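Local coordinates for ABC transporter, substrate binding protein (Polyamine) (Agrobacterium tumefaciens, PDB 4EUO) that binds gamma-aminobutyric acid selectively as the periplasmic solute-binding protein of an ABC transporter, and so probably delivers it for uptake, at residues K44-V47 / T53-V56; K117-L122 / Q220-A225; L147-V152 / F166-T171; I176-G181 / E306-W311. One frame throughout, in Å; residues are numbered along the deposited sequence.

Contact 1. Residues K44-V47 / T53-V56; sequences KAMV and TWDV
M46, on the last full turn of helix 40-48, faces T53, near the end of the loop that follows, with their CA atoms 7.1 Å apart, so the chain has doubled back within a few residues. The methionine alone bridges the gap, its side chain running at about a right angle to that of W54. Its first torsion sets CG between the backbone N and the carbonyl carbon (chi1 68°), the chain then extends, and a bend at chi3 turns the terminal methyl over the indole face. CE lies over the middle of one indole face, 3.6 Å from the centroid of the W54 five-membered ring and only 14° off the normal, a CH-pi contact of nearly perpendicular approach. SD stands obliquely to the same ring, which makes this a Met-aromatic pair. The arrangement belongs to a helix-loop-strand return of the periplasmic binding protein fold: helix 40-48 leads through this loop into strand 56-60, which pairs in parallel with strand 3-6. The sulfur also draws on the backbone of the loop. T53 N points at M46 SD over 3.5 Å, a nearly straight but weak hydrogen bond, and W54 N reaches the same M46 SD at 3.7 Å along a more bent path, likewise weak. Two successive amide groups are thus turned toward one thioether, while T53 OG1 rests 3.7 Å from M46 CE. On the rim of the same five-membered ring, W54 NE1 donates to D35 OD2 on strand 32-35, which helps fix the rotation of the ring against the methyl.

Contact 2. Residues K117-L122 / Q220-A225; sequences KSWADL and QNITAA
W119 and Q220 both carry CG beside the backbone N and opposite the carbonyl carbon (chi1 -65° and -60°), and from there the indole reaches to the strand while the glutamine stretches back, extended, toward the helix. The pyrrole corner of the ring meets the main chain: W119 NE1 donates to Q220 O at 2.9 Å with an N-H...O angle of 161°. The acceptor lies in the indole plane, yet the donor sits well above the plane of the carbonyl. CB of Q220 packs 3.5 Å from W119 NE1, and farther round the ring I222 CD1 touches W119 CZ2 obliquely at 3.7 Å. The amide oxygen Q220 OE1 receives two waters, one 2.7 Å away that accepts from W119 N and a second that accepts from A120 N, so the first amides of the helix are linked through two waters to the side chain of Q220. S118 and D121 close that helix end as a capping box: D121 N donates to S118 OG, and D121 OD2 accepts from S118 N at 3.0 Å as well as from K117 N. What results is a capped short helix docked by its first-turn tryptophan on a corner of strand 215-229, part of the large mixed sheet of this periplasmic binding protein.

Contact 3. Residues L147-V152 / F166-T171; sequences LLADGV and FKKLDT
A149 and D150 meet K168 where helix 142-149 ends in a Schellman motif against the flank of helix 162-170. G151, with positive phi, is its C-prime residue, and V152 N to L147 O and G151 N to L148 O are its two bonds. The lysine carries the contact. Its CG is set opposite the backbone N (chi1 -177°), a single bend at chi2 (58°) turns the chain, and the rest runs straight, laying the methylene groups across the helix end. K168 CG comes 4.0 Å from D150 CB, K168 CE packs 3.9 Å from A149 CB, and the same methylene passes close to the A149 carbonyl. D150 likewise swings its carboxylate opposite its own N, bringing OD1 alongside the lysine, while D150 OD2 forms a salt bridge with R164 of the same helix as K168. D150 OD1 and K168 NZ stay 4.4 Å apart, beyond a salt bridge, so the opposite charges lie near each other without a direct bond. In its own helix, K168 O accepts from T171 N and from T171 OG1, the latter in the carbonyl plane. A water bridges the two charged groups, donating to D150 OD1 at 2.6 Å and accepting from K168 NZ at 2.7 Å.

Contact 4. Residues I176-G181 / E306-W311; sequences IIWWSG and ERWYAW. With SO4 (sulfate ion), chain F.
Aromatic contacts dominate this pairing of strand and helix: W178 reaches out from strand 176-179 and its six-membered ring meets W308 and W311, one helical turn apart. W178 and W308 approach from opposite directions, their six-membered rings standing almost perpendicular at 85° with centroids 5.6 Å apart. The placement is oblique, fitting neither a stack nor an edge-to-face pair. W178 CZ3 touches W308 CZ2 at 3.6 Å, and W178 CH2 meets W311 CZ3 at 3.8 Å, this time in the plane of the W311 ring and at its edge. Both helical tryptophans hold CG opposite their backbone N (chi1 171° for W308, 165° for W311), which carries the two indoles out on the same flank of the helix to receive the third. Apolar packing within the strand continues the cluster, as I176 CG2 sits 3.5 Å above the centre of one W178 face.

Hydrogen bonds to neighbouring parts orient the buried indoles, with W308 NE1 donating to K136 O and W311 NE1 to D170 OD1.

Ionic contacts lie on another flank of the helix. R307 grips a sulfate, probably from the crystallisation liquor, with a nearly straight bond from NH1 to O1 at 2.6 Å and another from NH2 to O4 at 3.0 Å; R307 NH2 also pairs with D163, and the backbone N atoms of L162 and D163 also bind the anion. The whole is a tryptophan-rich hydrophobic cluster by which the C-terminal helix 301-313 is seated against a strand of the mixed sheet in a periplasmic binding protein fold.

Contacts 2, 3 and 4 gather on one side of the molecule, while contact 1 lies apart, its centre 33 Å from that of contact 2 and on the opposite side of the chain's centre. Contact 2 runs into contact 3 directly: W119 O packs 3.5 Å from A149 CB, and L148 leans on both W119 and Q220. Contact 3 in turn adjoins contact 4 through helix 162-170, where F166 stacks with W311 and L169 CB packs 3.4 Å from W311 CZ2. No contact residue lines the pocket, but strand 215-229 runs on from contact 2 to the pocket residue D226; bound gamma-aminobutyric acid is about 12 Å from the I222 side chain and about 13 Å from that of W54.

Contact 1. Residues K44-V47 / T53-V56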
loop_
_atom_site.group_PDB
_atom_site.type_symbol
_atom_site.label_atom_id
_atom_site.label_comp_id
_atom_site.label_asym_id
_atom_site.label_seq_id
_atom_site.Cartn_x
_atom_site.Cartn_y
_atom_site.Cartn_z
ATOM N N LYS A 44 -13.874 11.277 3.928
ATOM C CA LYS A 44 -14.204 12.445 4.725
ATOM C C LYS A 44 -15.592 12.989 4.322
ATOM O O LYS A 44 -16.376 13.342 5.211
ATOM C CB LYS A 44 -13.153 13.526 4.510
ATOM C CG LYS A 44 -13.436 14.848 5.268
ATOM C CD LYS A 44 -12.353 15.866 4.842
ATOM C CE LYS A 44 -12.759 17.312 5.032
ATOM N NZ LYS A 44 -12.350 17.825 6.365
ATOM N N ALA A 45 -15.894 13.054 3.023
ATOM C CA ALA A 45 -17.198 13.578 2.615
ATOM C C ALA A 45 -18.352 12.746 3.167
ATOM O O ALA A 45 -19.360 13.319 3.605
ATOM C CB ALA A 45 -17.284 13.666 1.103
ATOM N N MET A 46 -18.244 11.410 3.169
ATOM C CA MET A 46 -19.348 10.588 3.667
ATOM C C MET A 46 -19.497 10.679 5.158
ATOM O O MET A 46 -20.630 10.665 5.690
ATOM C CB MET A 46 -19.296 9.142 3.112
ATOM C CG MET A 46 -18.107 8.307 3.629
ATOM S SD MET A 46 -18.135 6.608 3.049
ATOM C CE MET A 46 -17.939 6.828 1.248
ATOM N N VAL A 47 -18.388 10.848 5.868
ATOM C CA VAL A 47 -18.443 11.033 7.314
ATOM C C VAL A 47 -19.132 12.374 7.612
ATOM O O VAL A 47 -20.071 12.408 8.439
ATOM C CB VAL A 47 -17.022 10.968 7.928
ATOM C CG1 VAL A 47 -17.031 11.470 9.380
ATOM C CG2 VAL A 47 -16.478 9.541 7.868
ATOM N N THR A 53 -21.130 5.001 3.677
ATOM C CA THR A 53 -21.526 3.841 2.898
ATOM C C THR A 53 -20.402 2.808 2.796
ATOM O O THR A 53 -20.597 1.758 2.198
ATOM C CB THR A 53 -22.036 4.253 1.534
ATOM O OG1 THR A 53 -20.987 4.857 0.803
ATOM C CG2 THR A 53 -23.253 5.176 1.628
ATOM N N TRP A 54 -19.217 3.131 3.321
ATOM C CA TRP A 54 -18.085 2.187 3.380
ATOM C C TRP A 54 -17.965 1.801 4.837
ATOM O O TRP A 54 -17.708 2.656 5.654
ATOM C CB TRP A 54 -16.803 2.883 2.916
ATOM C CG TRP A 54 -16.742 3.276 1.475
ATOM C CD1 TRP A 54 -17.605 2.924 0.471
ATOM C CD2 TRP A 54 -15.741 4.113 0.870
ATOM N NE1 TRP A 54 -17.184 3.470 -0.727
ATOM C CE2 TRP A 54 -16.057 4.224 -0.501
ATOM C CE3 TRP A 54 -14.622 4.808 1.367
ATOM C CZ2 TRP A 54 -15.274 4.982 -1.391
ATOM C CZ3 TRP A 54 -13.839 5.546 0.480
ATOM C CH2 TRP A 54 -14.171 5.631 -0.878
ATOM N N ASP A 55 -18.155 0.525 5.169
ATOM C CA ASP A 55 -18.104 0.083 6.570
ATOM C C ASP A 55 -16.696 -0.271 7.051
ATOM O O ASP A 55 -16.348 -0.004 8.190
ATOM C CB ASP A 55 -19.073 -1.095 6.753
ATOM C CG ASP A 55 -20.480 -0.682 6.384
ATOM O OD1 ASP A 55 -20.946 0.323 6.935
ATOM O OD2 ASP A 55 -21.051 -1.304 5.477
ATOM N N VAL A 56 -15.922 -0.872 6.154
ATOM C CA VAL A 56 -14.525 -1.185 6.435
ATOM C C VAL A 56 -13.765 -0.677 5.225
ATOM O O VAL A 56 -14.144 -0.939 4.080
ATOM C CB VAL A 56 -14.280 -2.686 6.668
ATOM C CG1 VAL A 56 -12.772 -2.974 6.788
ATOM C CG2 VAL A 56 -15.010 -3.166 7.935
#

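Contact 2. Residues K117-L122 / Q220-A225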
loop_
_atom_site.group_PDB
_atom_site.type_symbol
_atom_site.label_atom_id
_atom_site.label_comp_id
_atom_site.label_asym_id
_atom_site.label_seq_id
_atom_site.Cartn_x
_atom_site.Cartn_y
_atom_site.Cartn_z
ATOM N N LYS A 117 18.076 -1.474 -11.569
ATOM C CA LYS A 117 18.149 -2.372 -10.446
ATOM C C LYS A 117 18.027 -1.559 -9.155
ATOM O O LYS A 117 17.420 -2.039 -8.180
ATOM C CB LYS A 117 19.508 -3.109 -10.473
ATOM C CG LYS A 117 19.615 -4.231 -9.445
ATOM C CD LYS A 117 20.967 -4.951 -9.489
ATOM C CE LYS A 117 22.130 -4.004 -9.635
ATOM N NZ LYS A 117 22.350 -3.171 -8.428
ATOM N N SER A 118 18.641 -0.377 -9.112
ATOM C CA SER A 118 18.657 0.455 -7.922
ATOM C C SER A 118 17.827 1.714 -8.078
ATOM O O SER A 118 17.495 2.107 -9.199
ATOM C CB SER A 118 20.097 0.821 -7.593
ATOM O OG SER A 118 20.553 1.668 -8.634
ATOM N N TRP A 119 17.564 2.414 -6.947
ATOM C CA TRP A 119 16.879 3.699 -7.047
ATOM C C TRP A 119 17.763 4.662 -7.837
ATOM O O TRP A 119 17.260 5.427 -8.656
ATOM C CB TRP A 119 16.554 4.282 -5.656
ATOM C CG TRP A 119 15.591 3.466 -4.874
ATOM C CD1 TRP A 119 15.838 2.833 -3.688
ATOM C CD2 TRP A 119 14.260 3.085 -5.271
ATOM N NE1 TRP A 119 14.731 2.112 -3.292
ATOM C CE2 TRP A 119 13.759 2.221 -4.270
ATOM C CE3 TRP A 119 13.454 3.374 -6.383
ATOM C CZ2 TRP A 119 12.457 1.689 -4.326
ATOM C CZ3 TRP A 119 12.186 2.802 -6.456
ATOM C CH2 TRP A 119 11.700 1.981 -5.436
ATOM N N ALA A 120 19.106 4.572 -7.626
ATOM C CA ALA A 120 19.999 5.423 -8.423
ATOM C C ALA A 120 19.812 5.165 -9.922
ATOM O O ALA A 120 19.714 6.134 -10.686
ATOM C CB ALA A 120 21.453 5.157 -8.035
ATOM N N ASP A 121 19.694 3.897 -10.340
ATOM C CA ASP A 121 19.463 3.599 -11.755
ATOM C C ASP A 121 18.156 4.220 -12.240
ATOM O O ASP A 121 18.083 4.792 -13.336
ATOM C CB ASP A 121 19.371 2.089 -11.990
ATOM C CG ASP A 121 20.624 1.277 -11.705
ATOM O OD1 ASP A 121 21.740 1.874 -11.701
ATOM O OD2 ASP A 121 20.491 0.062 -11.493
ATOM N N LEU A 122 17.090 4.086 -11.397
ATOM C CA LEU A 122 15.781 4.588 -11.812
ATOM C C LEU A 122 15.810 6.100 -11.993
ATOM O O LEU A 122 15.032 6.638 -12.800
ATOM C CB LEU A 122 14.741 4.172 -10.744
ATOM C CG LEU A 122 13.297 4.481 -11.088
ATOM C CD1 LEU A 122 12.857 3.797 -12.398
ATOM C CD2 LEU A 122 12.386 4.092 -9.973
ATOM N N GLN A 220 16.920 -2.186 -2.024
ATOM C CA GLN A 220 16.439 -1.074 -1.185
ATOM C C GLN A 220 14.900 -0.950 -1.277
ATOM O O GLN A 220 14.363 0.146 -1.233
ATOM C CB GLN A 220 17.114 0.270 -1.471
ATOM C CG GLN A 220 18.635 0.234 -1.261
ATOM C CD GLN A 220 19.193 1.576 -1.620
ATOM O OE1 GLN A 220 19.033 2.086 -2.721
ATOM N NE2 GLN A 220 19.828 2.230 -0.652
ATOM N N ASN A 221 14.201 -2.070 -1.406
ATOM C CA ASN A 221 12.718 -2.013 -1.488
ATOM C C ASN A 221 12.218 -1.282 -0.247
ATOM O O ASN A 221 12.781 -1.449 0.835
ATOM C CB ASN A 221 12.134 -3.395 -1.645
ATOM C CG ASN A 221 12.252 -4.282 -0.436
ATOM O OD1 ASN A 221 11.345 -4.341 0.409
ATOM N ND2 ASN A 221 13.350 -5.082 -0.363
ATOM N N ILE A 222 11.157 -0.475 -0.401
ATOM C CA ILE A 222 10.688 0.388 0.673
ATOM C C ILE A 222 9.404 -0.181 1.228
ATOM O O ILE A 222 8.386 -0.237 0.516
ATOM C CB ILE A 222 10.513 1.807 0.147
ATOM C CG1 ILE A 222 11.841 2.373 -0.400
ATOM C CG2 ILE A 222 9.907 2.718 1.251
ATOM C CD1 ILE A 222 11.590 3.600 -1.288
ATOM N N THR A 223 9.420 -0.595 2.503
ATOM C CA THR A 223 8.238 -1.221 3.094
ATOM C C THR A 223 7.299 -0.235 3.731
ATOM O O THR A 223 7.689 0.860 4.171
ATOM C CB THR A 223 8.610 -2.248 4.176
ATOM O OG1 THR A 223 9.238 -1.573 5.264
ATOM C CG2 THR A 223 9.536 -3.290 3.672
ATOM N N ALA A 224 6.024 -0.628 3.772
ATOM C CA ALA A 224 4.959 0.097 4.433
ATOM C C ALA A 224 3.827 -0.895 4.666
ATOM O O ALA A 224 3.970 -2.076 4.336
ATOM C CB ALA A 224 4.504 1.306 3.604
ATOM N N ALA A 225 2.724 -0.447 5.279
ATOM C CA ALA A 225 1.610 -1.350 5.482
ATOM C C ALA A 225 0.330 -0.610 5.289
ATOM O O ALA A 225 0.249 0.598 5.548
ATOM C CB ALA A 225 1.647 -1.983 6.881
HETATM O O HOH W 1 18.148 0.482 -4.755
HETATM O O HOH W 2 20.126 3.500 -4.984
#

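Contact 3. Residues L147-V152 / F166-T171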
loop_
_atom_site.group_PDB
_atom_site.type_symbol
_atom_site.label_atom_id
_atom_site.label_comp_id
_atom_site.label_asym_id
_atom_site.label_seq_id
_atom_site.Cartn_x
_atom_site.Cartn_y
_atom_site.Cartn_z
ATOM N N LEU A 147 15.597 10.266 -2.142
ATOM C CA LEU A 147 16.687 10.488 -1.207
ATOM C C LEU A 147 17.678 9.343 -1.278
ATOM O O LEU A 147 18.900 9.599 -1.287
ATOM C CB LEU A 147 16.122 10.684 0.207
ATOM C CG LEU A 147 15.393 12.012 0.411
ATOM C CD1 LEU A 147 14.483 11.958 1.616
ATOM C CD2 LEU A 147 16.381 13.194 0.501
ATOM N N LEU A 148 17.195 8.100 -1.362
ATOM C CA LEU A 148 18.090 6.943 -1.504
ATOM C C LEU A 148 18.855 7.029 -2.799
ATOM O O LEU A 148 20.064 6.748 -2.797
ATOM C CB LEU A 148 17.313 5.635 -1.462
ATOM C CG LEU A 148 16.607 5.329 -0.131
ATOM C CD1 LEU A 148 15.516 4.280 -0.331
ATOM C CD2 LEU A 148 17.596 4.903 0.951
ATOM N N ALA A 149 18.206 7.422 -3.889
ATOM C CA ALA A 149 18.864 7.567 -5.191
ATOM C C ALA A 149 19.927 8.651 -5.114
ATOM O O ALA A 149 20.920 8.575 -5.863
ATOM C CB ALA A 149 17.840 7.941 -6.234
ATOM N N ASP A 150 19.745 9.646 -4.222
ATOM C CA ASP A 150 20.674 10.759 -4.024
ATOM C C ASP A 150 21.757 10.438 -2.983
ATOM O O ASP A 150 22.482 11.349 -2.574
ATOM C CB ASP A 150 19.938 12.053 -3.680
ATOM C CG ASP A 150 20.746 13.299 -3.940
ATOM O OD1 ASP A 150 21.423 13.359 -5.008
ATOM O OD2 ASP A 150 20.628 14.242 -3.146
ATOM N N GLY A 151 21.842 9.196 -2.542
ATOM C CA GLY A 151 22.924 8.769 -1.667
ATOM C C GLY A 151 22.649 8.760 -0.180
ATOM O O GLY A 151 23.544 8.387 0.583
ATOM N N VAL A 152 21.419 9.160 0.272
ATOM C CA VAL A 152 21.057 9.077 1.703
ATOM C C VAL A 152 20.993 7.606 2.098
ATOM O O VAL A 152 20.390 6.806 1.379
ATOM C CB VAL A 152 19.702 9.782 1.999
ATOM C CG1 VAL A 152 19.306 9.646 3.479
ATOM C CG2 VAL A 152 19.761 11.244 1.613
ATOM N N PHE A 166 13.062 16.928 -3.497
ATOM C CA PHE A 166 12.455 17.607 -4.639
ATOM C C PHE A 166 13.505 18.007 -5.675
ATOM O O PHE A 166 13.248 17.898 -6.880
ATOM C CB PHE A 166 11.666 18.832 -4.151
ATOM C CG PHE A 166 10.448 18.528 -3.302
ATOM C CD1 PHE A 166 9.599 17.471 -3.617
ATOM C CD2 PHE A 166 10.117 19.330 -2.219
ATOM C CE1 PHE A 166 8.462 17.200 -2.822
ATOM C CE2 PHE A 166 8.974 19.075 -1.448
ATOM C CZ PHE A 166 8.174 17.988 -1.737
ATOM N N LYS A 167 14.715 18.418 -5.213
ATOM C CA LYS A 167 15.780 18.716 -6.189
ATOM C C LYS A 167 16.160 17.467 -6.978
ATOM O O LYS A 167 16.370 17.549 -8.189
ATOM C CB LYS A 167 17.023 19.278 -5.483
ATOM C CG LYS A 167 16.810 20.721 -5.052
ATOM C CD LYS A 167 18.027 21.322 -4.355
ATOM C CE LYS A 167 17.820 22.780 -4.019
ATOM N NZ LYS A 167 18.968 23.334 -3.247
ATOM N N LYS A 168 16.208 16.298 -6.316
ATOM C CA LYS A 168 16.530 15.057 -7.001
ATOM C C LYS A 168 15.392 14.676 -7.980
ATOM O O LYS A 168 15.646 14.281 -9.117
ATOM C CB LYS A 168 16.784 13.923 -5.987
ATOM C CG LYS A 168 17.214 12.581 -6.624
ATOM C CD LYS A 168 18.492 12.682 -7.487
ATOM C CE LYS A 168 18.997 11.302 -7.744
ATOM N NZ LYS A 168 20.161 11.315 -8.670
ATOM N N LEU A 169 14.138 14.806 -7.546
ATOM C CA LEU A 169 13.001 14.545 -8.441
ATOM C C LEU A 169 12.984 15.498 -9.643
ATOM O O LEU A 169 12.655 15.079 -10.741
ATOM C CB LEU A 169 11.665 14.622 -7.690
ATOM C CG LEU A 169 11.424 13.406 -6.808
ATOM C CD1 LEU A 169 10.477 13.769 -5.657
ATOM C CD2 LEU A 169 10.886 12.236 -7.635
ATOM N N ASP A 170 13.398 16.770 -9.444
ATOM C CA ASP A 170 13.447 17.735 -10.552
ATOM C C ASP A 170 14.344 17.255 -11.674
ATOM O O ASP A 170 14.065 17.594 -12.834
ATOM C CB ASP A 170 13.973 19.071 -10.041
ATOM C CG ASP A 170 12.938 19.927 -9.356
ATOM O OD1 ASP A 170 11.737 19.604 -9.465
ATOM O OD2 ASP A 170 13.327 20.932 -8.708
ATOM N N THR A 171 15.414 16.474 -11.370
ATOM C CA THR A 171 16.319 16.010 -12.422
ATOM C C THR A 171 15.652 15.064 -13.422
ATOM O O THR A 171 16.186 14.857 -14.527
ATOM C CB THR A 171 17.582 15.359 -11.833
ATOM O OG1 THR A 171 17.263 14.085 -11.254
ATOM C CG2 THR A 171 18.326 16.246 -10.836
HETATM O O HOH W 3 22.193 12.334 -7.263
#

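Contact 4. Residues I176-G181 / E306-W311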
loop_
_atom_site.group_PDB
_atom_site.type_symbol
_atom_site.label_atom_id
_atom_site.label_comp_id
_atom_site.label_asym_id
_atom_site.label_seq_id
_atom_site.Cartn_x
_atom_site.Cartn_y
_atom_site.Cartn_z
ATOM N N ILE A 176 8.636 11.634 -15.843
ATOM C CA ILE A 176 7.726 10.878 -14.977
ATOM C C ILE A 176 6.311 10.818 -15.587
ATOM O O ILE A 176 5.746 11.862 -15.994
ATOM C CB ILE A 176 7.662 11.507 -13.557
ATOM C CG1 ILE A 176 9.043 11.436 -12.872
ATOM C CG2 ILE A 176 6.552 10.793 -12.711
ATOM C CD1 ILE A 176 9.120 12.124 -11.533
ATOM N N ILE A 177 5.711 9.637 -15.570
ATOM C CA ILE A 177 4.289 9.480 -15.822
ATOM C C ILE A 177 3.766 8.959 -14.455
ATOM O O ILE A 177 4.255 7.924 -13.957
ATOM C CB ILE A 177 3.948 8.491 -16.945
ATOM C CG1 ILE A 177 4.497 8.992 -18.290
ATOM C CG2 ILE A 177 2.399 8.304 -17.021
ATOM C CD1 ILE A 177 4.253 8.063 -19.432
ATOM N N TRP A 178 2.821 9.653 -13.855
ATOM C CA TRP A 178 2.341 9.290 -12.531
ATOM C C TRP A 178 1.292 8.210 -12.583
ATOM O O TRP A 178 0.502 8.176 -13.529
ATOM C CB TRP A 178 1.741 10.532 -11.857
ATOM C CG TRP A 178 2.707 11.668 -11.774
ATOM C CD1 TRP A 178 2.781 12.755 -12.618
ATOM C CD2 TRP A 178 3.719 11.852 -10.786
ATOM N NE1 TRP A 178 3.788 13.596 -12.209
ATOM C CE2 TRP A 178 4.392 13.058 -11.090
ATOM C CE3 TRP A 178 4.153 11.090 -9.673
ATOM C CZ2 TRP A 178 5.456 13.531 -10.313
ATOM C CZ3 TRP A 178 5.197 11.569 -8.907
ATOM C CH2 TRP A 178 5.843 12.772 -9.232
ATOM N N TRP A 179 1.295 7.306 -11.579
ATOM C CA TRP A 179 0.205 6.326 -11.462
ATOM C C TRP A 179 -0.679 6.735 -10.300
ATOM O O TRP A 179 -0.216 6.994 -9.181
ATOM C CB TRP A 179 0.662 4.844 -11.373
ATOM C CG TRP A 179 1.665 4.467 -10.318
ATOM C CD1 TRP A 179 3.019 4.420 -10.464
ATOM C CD2 TRP A 179 1.386 3.969 -9.004
ATOM N NE1 TRP A 179 3.609 3.931 -9.321
ATOM C CE2 TRP A 179 2.629 3.661 -8.402
ATOM C CE3 TRP A 179 0.208 3.726 -8.286
ATOM C CZ2 TRP A 179 2.726 3.096 -7.131
ATOM C CZ3 TRP A 179 0.307 3.154 -7.028
ATOM C CH2 TRP A 179 1.556 2.880 -6.448
ATOM N N SER A 180 -1.995 6.809 -10.597
ATOM C CA SER A 180 -2.989 7.202 -9.592
ATOM C C SER A 180 -3.466 6.047 -8.755
ATOM O O SER A 180 -4.044 6.270 -7.690
ATOM C CB SER A 180 -4.205 7.807 -10.278
ATOM O OG SER A 180 -3.827 9.021 -10.897
ATOM N N GLY A 181 -3.327 4.849 -9.264
ATOM C CA GLY A 181 -3.798 3.667 -8.564
ATOM C C GLY A 181 -3.135 2.443 -9.119
ATOM O O GLY A 181 -2.358 2.508 -10.076
ATOM N N GLU A 306 0.967 19.185 1.456
ATOM C CA GLU A 306 0.954 20.541 0.867
ATOM C C GLU A 306 2.205 20.765 0.034
ATOM O O GLU A 306 2.132 21.229 -1.106
ATOM C CB GLU A 306 0.866 21.596 1.983
ATOM C CG GLU A 306 -0.541 21.701 2.545
ATOM C CD GLU A 306 -0.816 22.830 3.522
ATOM O OE1 GLU A 306 -0.066 23.833 3.518
ATOM O OE2 GLU A 306 -1.814 22.723 4.270
ATOM N N ARG A 307 3.372 20.384 0.571
ATOM C CA ARG A 307 4.641 20.550 -0.134
ATOM C C ARG A 307 4.736 19.688 -1.385
ATOM O O ARG A 307 5.264 20.125 -2.412
ATOM C CB ARG A 307 5.811 20.311 0.840
ATOM C CG ARG A 307 5.763 21.430 1.896
ATOM C CD ARG A 307 6.950 21.519 2.796
ATOM N NE ARG A 307 8.190 21.740 2.054
ATOM C CZ ARG A 307 9.389 21.671 2.612
ATOM N NH1 ARG A 307 9.510 21.387 3.904
ATOM N NH2 ARG A 307 10.477 21.819 1.873
ATOM N N TRP A 308 4.253 18.432 -1.279
ATOM C CA TRP A 308 4.268 17.509 -2.396
ATOM C C TRP A 308 3.436 18.033 -3.578
ATOM O O TRP A 308 3.939 18.091 -4.686
ATOM C CB TRP A 308 3.762 16.138 -1.916
ATOM C CG TRP A 308 3.528 15.150 -3.017
ATOM C CD1 TRP A 308 2.335 14.825 -3.595
ATOM C CD2 TRP A 308 4.536 14.421 -3.733
ATOM N NE1 TRP A 308 2.528 13.872 -4.584
ATOM C CE2 TRP A 308 3.873 13.618 -4.690
ATOM C CE3 TRP A 308 5.938 14.314 -3.602
ATOM C CZ2 TRP A 308 4.557 12.756 -5.541
ATOM C CZ3 TRP A 308 6.622 13.463 -4.451
ATOM C CH2 TRP A 308 5.934 12.676 -5.394
ATOM N N TYR A 309 2.189 18.435 -3.320
ATOM C CA TYR A 309 1.334 18.928 -4.406
ATOM C C TYR A 309 1.825 20.253 -4.955
ATOM O O TYR A 309 1.777 20.453 -6.169
ATOM C CB TYR A 309 -0.140 18.958 -3.984
ATOM C CG TYR A 309 -0.674 17.571 -3.700
ATOM C CD1 TYR A 309 -0.635 16.572 -4.673
ATOM C CD2 TYR A 309 -1.153 17.236 -2.444
ATOM C CE1 TYR A 309 -1.092 15.288 -4.397
ATOM C CE2 TYR A 309 -1.605 15.955 -2.155
ATOM C CZ TYR A 309 -1.551 14.975 -3.135
ATOM O OH TYR A 309 -1.957 13.705 -2.826
ATOM N N ALA A 310 2.368 21.127 -4.096
ATOM C CA ALA A 310 2.933 22.396 -4.579
ATOM C C ALA A 310 4.144 22.129 -5.462
ATOM O O ALA A 310 4.268 22.712 -6.540
ATOM C CB ALA A 310 3.319 23.279 -3.411
ATOM N N TRP A 311 4.992 21.152 -5.087
ATOM C CA TRP A 311 6.144 20.837 -5.902
ATOM C C TRP A 311 5.705 20.257 -7.257
ATOM O O TRP A 311 6.268 20.597 -8.302
ATOM C CB TRP A 311 7.099 19.875 -5.157
ATOM C CG TRP A 311 8.085 19.265 -6.097
ATOM C CD1 TRP A 311 9.192 19.872 -6.612
ATOM C CD2 TRP A 311 7.960 18.007 -6.789
ATOM N NE1 TRP A 311 9.779 19.064 -7.556
ATOM C CE2 TRP A 311 9.038 17.915 -7.692
ATOM C CE3 TRP A 311 7.025 16.955 -6.747
ATOM C CZ2 TRP A 311 9.217 16.826 -8.541
ATOM C CZ3 TRP A 311 7.207 15.866 -7.585
ATOM C CH2 TRP A 311 8.285 15.815 -8.483
HETATM S S SO4 F . 13.004 20.618 4.519
HETATM O O1 SO4 F . 11.859 21.329 5.036
HETATM O O2 SO4 F . 14.229 21.090 5.216
HETATM O O3 SO4 F . 12.858 19.176 4.736
HETATM O O4 SO4 F . 13.055 20.899 3.097
#